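Local structure of hypothetical protein (Giardia lamblia, 3I3F) at residues Val83-Phe88 against Glu103-Val108. The protein is of unknown function but belongs to the YjgF-like endoribonuclease L-PSP family and forms a trimer that binds pentanoic acid in the crystal. Numbering follows the deposited sequence.
Sequences VSLNIF and ELYREV
A chi1 of -173° swings the Y105 ring away from its backbone N, and the phenol leaves helix 95-108 and reaches across to L85 and I87 of strand 82-90. L85 answers from the strand with CG lying between its backbone N and carbonyl carbon (chi1 61°); its isobutyl fork and the tyrosine come from opposite directions. Both prongs meet the hydroxyl: CD1 and CD2 of L85 each lie 3.8 Å from Y105 OH. CD1 also approaches the ring itself, 4.2 Å from Y105 CE1. I87 slants in beside it, its terminal methyl CD1 touching the same ring carbon, Y105 CE1, at 4.0 Å; both methyls sit obliquely to the ring. Contact is entirely van der Waals. The CA atoms of I87 and Y105, the nearest pair across the two segments, are 10.5 Å apart, and the tyrosine side chain covers most of that distance. Between L85 and I87, N86 lies on the other side of the strand. Its ND2 donates to L85 O at 3.0 Å from above the carbonyl plane, while OD1 accepts from N135 ND2 of its own chain and from N135 ND2 of the second subunit. R118 of strand 117-123 touches both L85 and I87 and makes a cation-pi contact with Y105; R118 also lines a pentanoic acid pocket, and the side chain of I87 is about 5 Å from a bound pentanoic acid. The contact thus ties helix to sheet within a beta-alpha-beta unit: strand 82-90 leads into helix 95-108, which returns to parallel strand 117-123.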
ATOM      1  N   VAL A  83       8.851  -7.876   5.801  1.00 10.21           N
ATOM      2  CA  VAL A  83       7.784  -7.761   6.792  0.50 10.25           C
ATOM      3  C   VAL A  83       6.417  -7.816   6.109  1.00 10.23           C
ATOM      4  O   VAL A  83       5.489  -8.478   6.581  1.00 10.23           O
ATOM      5  CB  VAL A  83       7.896  -6.416   7.545  0.50 10.38           C
ATOM      6  CG1 VAL A  83       6.712  -6.210   8.483  0.50 10.41           C
ATOM      7  CG2 VAL A  83       9.218  -6.337   8.303  0.50 10.46           C
ATOM      8  N   SER A  84       6.302  -7.100   4.992  1.00  9.90           N
ATOM      9  CA  SER A  84       5.035  -6.954   4.291  1.00  9.73           C
ATOM     10  C   SER A  84       5.257  -6.726   2.798  1.00  9.41           C
ATOM     11  O   SER A  84       6.277  -6.165   2.395  1.00  9.21           O
ATOM     12  CB  SER A  84       4.257  -5.779   4.889  1.00  9.78           C
ATOM     13  OG  SER A  84       2.976  -5.641   4.299  1.00 10.22           O
ATOM     14  N   LEU A  85       4.305  -7.185   1.989  1.00  9.22           N
ATOM     15  CA  LEU A  85       4.280  -6.887   0.557  1.00  9.26           C
ATOM     16  C   LEU A  85       2.844  -6.945   0.047  1.00  9.23           C
ATOM     17  O   LEU A  85       1.965  -7.496   0.711  1.00  9.20           O
ATOM     18  CB  LEU A  85       5.190  -7.843  -0.228  1.00  9.34           C
ATOM     19  CG  LEU A  85       4.899  -9.347  -0.211  1.00  9.64           C
ATOM     20  CD1 LEU A  85       3.732  -9.697  -1.119  1.00 10.43           C
ATOM     21  CD2 LEU A  85       6.139 -10.119  -0.633  1.00 10.71           C
ATOM     22  N   ASN A  86       2.606  -6.341  -1.113  1.00  9.28           N
ATOM     23  CA  ASN A  86       1.301  -6.376  -1.770  1.00  9.56           C
ATOM     24  C   ASN A  86       1.465  -6.978  -3.155  1.00  9.80           C
ATOM     25  O   ASN A  86       2.477  -6.750  -3.818  1.00  9.66           O
ATOM     26  CB  ASN A  86       0.722  -4.971  -1.963  1.00  9.55           C
ATOM     27  CG  ASN A  86       0.462  -4.219  -0.663  1.00 10.09           C
ATOM     28  OD1 ASN A  86       0.131  -3.034  -0.709  1.00 10.82           O
ATOM     29  ND2 ASN A  86       0.594  -4.883   0.479  1.00 11.00           N
ATOM     30  N   ILE A  87       0.455  -7.715  -3.602  1.00 10.00           N
ATOM     31  CA  ILE A  87       0.457  -8.291  -4.939  1.00 10.42           C
ATOM     32  C   ILE A  87      -0.704  -7.726  -5.748  1.00 10.59           C
ATOM     33  O   ILE A  87      -1.844  -7.710  -5.280  1.00 10.51           O
ATOM     34  CB  ILE A  87       0.323  -9.821  -4.887  1.00 10.47           C
ATOM     35  CG1 ILE A  87       1.491 -10.436  -4.111  1.00 11.37           C
ATOM     36  CG2 ILE A  87       0.266 -10.405  -6.298  1.00 10.79           C
ATOM     37  CD1 ILE A  87       1.139 -11.721  -3.432  1.00 12.34           C
ATOM     38  N   PHE A  88      -0.398  -7.247  -6.950  1.00 10.77           N
ATOM     39  CA  PHE A  88      -1.413  -6.931  -7.943  1.00 11.29           C
ATOM     40  C   PHE A  88      -1.295  -7.958  -9.060  1.00 11.49           C
ATOM     41  O   PHE A  88      -0.255  -8.054  -9.711  1.00 11.56           O
ATOM     42  CB  PHE A  88      -1.218  -5.523  -8.518  1.00 11.59           C
ATOM     43  CG  PHE A  88      -1.614  -4.413  -7.580  1.00 12.57           C
ATOM     44  CD1 PHE A  88      -2.923  -4.302  -7.126  1.00 13.58           C
ATOM     45  CD2 PHE A  88      -0.688  -3.461  -7.177  1.00 14.08           C
ATOM     46  CE1 PHE A  88      -3.297  -3.274  -6.266  1.00 14.29           C
ATOM     47  CE2 PHE A  88      -1.055  -2.428  -6.320  1.00 14.61           C
ATOM     48  CZ  PHE A  88      -2.361  -2.337  -5.865  1.00 14.75           C
ATOM     49  N   GLU A 103       1.316 -21.003  -6.055  1.00  9.46           N
ATOM     50  CA  GLU A 103       2.219 -22.151  -5.983  1.00  9.50           C
ATOM     51  C   GLU A 103       3.673 -21.685  -6.032  1.00  9.38           C
ATOM     52  O   GLU A 103       4.499 -22.124  -5.231  1.00  9.37           O
ATOM     53  CB  GLU A 103       1.951 -23.129  -7.129  1.00  9.56           C
ATOM     54  CG  GLU A 103       0.587 -23.800  -7.054  1.00 10.12           C
ATOM     55  CD  GLU A 103       0.243 -24.629  -8.281  1.00 10.74           C
ATOM     56  OE1 GLU A 103       0.968 -24.559  -9.297  1.00 11.68           O
ATOM     57  OE2 GLU A 103      -0.775 -25.349  -8.230  1.00 11.77           O
ATOM     58  N   LEU A 104       3.973 -20.786  -6.969  1.00  9.50           N
ATOM     59  CA  LEU A 104       5.320 -20.226  -7.106  1.00  9.64           C
ATOM     60  C   LEU A 104       5.691 -19.359  -5.902  1.00  9.61           C
ATOM     61  O   LEU A 104       6.832 -19.383  -5.440  1.00  9.50           O
ATOM     62  CB  LEU A 104       5.430 -19.405  -8.393  1.00  9.80           C
ATOM     63  CG  LEU A 104       5.297 -20.211  -9.686  1.00 10.38           C
ATOM     64  CD1 LEU A 104       4.998 -19.293 -10.858  1.00 11.38           C
ATOM     65  CD2 LEU A 104       6.558 -21.027  -9.936  1.00 11.28           C
ATOM     66  N   TYR A 105       4.719 -18.602  -5.397  1.00  9.65           N
ATOM     67  CA  TYR A 105       4.918 -17.767  -4.214  1.00  9.80           C
ATOM     68  C   TYR A 105       5.389 -18.600  -3.023  1.00 10.16           C
ATOM     69  O   TYR A 105       6.295 -18.197  -2.292  1.00 10.27           O
ATOM     70  CB  TYR A 105       3.613 -17.050  -3.858  1.00  9.70           C
ATOM     71  CG  TYR A 105       3.752 -16.035  -2.752  1.00  9.28           C
ATOM     72  CD1 TYR A 105       4.143 -14.730  -3.031  1.00  9.05           C
ATOM     73  CD2 TYR A 105       3.487 -16.373  -1.429  1.00  9.23           C
ATOM     74  CE1 TYR A 105       4.269 -13.787  -2.022  1.00  9.07           C
ATOM     75  CE2 TYR A 105       3.610 -15.438  -0.414  1.00  9.37           C
ATOM     76  CZ  TYR A 105       4.002 -14.144  -0.717  1.00  9.13           C
ATOM     77  OH  TYR A 105       4.127 -13.202   0.279  1.00  9.83           O
ATOM     78  N   ARG A 106       4.780 -19.770  -2.843  1.00 10.44           N
ATOM     79  CA  ARG A 106       5.144 -20.664  -1.747  1.00 10.99           C
ATOM     80  C   ARG A 106       6.522 -21.310  -1.929  1.00 11.45           C
ATOM     81  O   ARG A 106       7.099 -21.799  -0.964  1.00 11.61           O
ATOM     82  CB  ARG A 106       4.070 -21.736  -1.544  1.00 10.93           C
ATOM     83  CG  ARG A 106       2.776 -21.195  -0.948  1.00 11.14           C
ATOM     84  CD  ARG A 106       1.826 -22.319  -0.570  1.00 11.18           C
ATOM     85  NE  ARG A 106       1.376 -23.076  -1.738  1.00 11.01           N
ATOM     86  CZ  ARG A 106       0.291 -22.805  -2.466  1.00 11.31           C
ATOM     87  NH1 ARG A 106      -0.499 -21.778  -2.171  1.00 11.18           N
ATOM     88  NH2 ARG A 106      -0.005 -23.573  -3.508  1.00 11.50           N
ATOM     89  N   GLU A 107       7.039 -21.326  -3.158  1.00 12.00           N
ATOM     90  CA  GLU A 107       8.415 -21.768  -3.408  1.00 12.69           C
ATOM     91  C   GLU A 107       9.434 -20.689  -3.038  1.00 13.04           C
ATOM     92  O   GLU A 107      10.592 -20.995  -2.766  1.00 14.02           O
ATOM     93  CB  GLU A 107       8.604 -22.175  -4.871  1.00 12.82           C
ATOM     94  CG  GLU A 107       7.815 -23.407  -5.276  1.00 13.31           C
ATOM     95  CD  GLU A 107       7.993 -23.775  -6.742  1.00 14.46           C
ATOM     96  OE1 GLU A 107       8.716 -23.059  -7.468  0.50 14.59           O
ATOM     97  OE2 GLU A 107       7.407 -24.793  -7.169  0.50 14.22           O
ATOM     98  N   VAL A 108       9.008 -19.428  -3.044  1.00 12.97           N
ATOM     99  CA  VAL A 108       9.870 -18.319  -2.638  1.00 12.96           C
ATOM    100  C   VAL A 108       9.869 -18.188  -1.119  1.00 13.05           C
ATOM    101  O   VAL A 108      10.925 -18.050  -0.498  1.00 13.21           O
ATOM    102  CB  VAL A 108       9.415 -16.992  -3.276  1.00 12.91           C
ATOM    103  CG1 VAL A 108      10.261 -15.831  -2.764  1.00 12.88           C
ATOM    104  CG2 VAL A 108       9.490 -17.086  -4.794  1.00 12.85           C
TER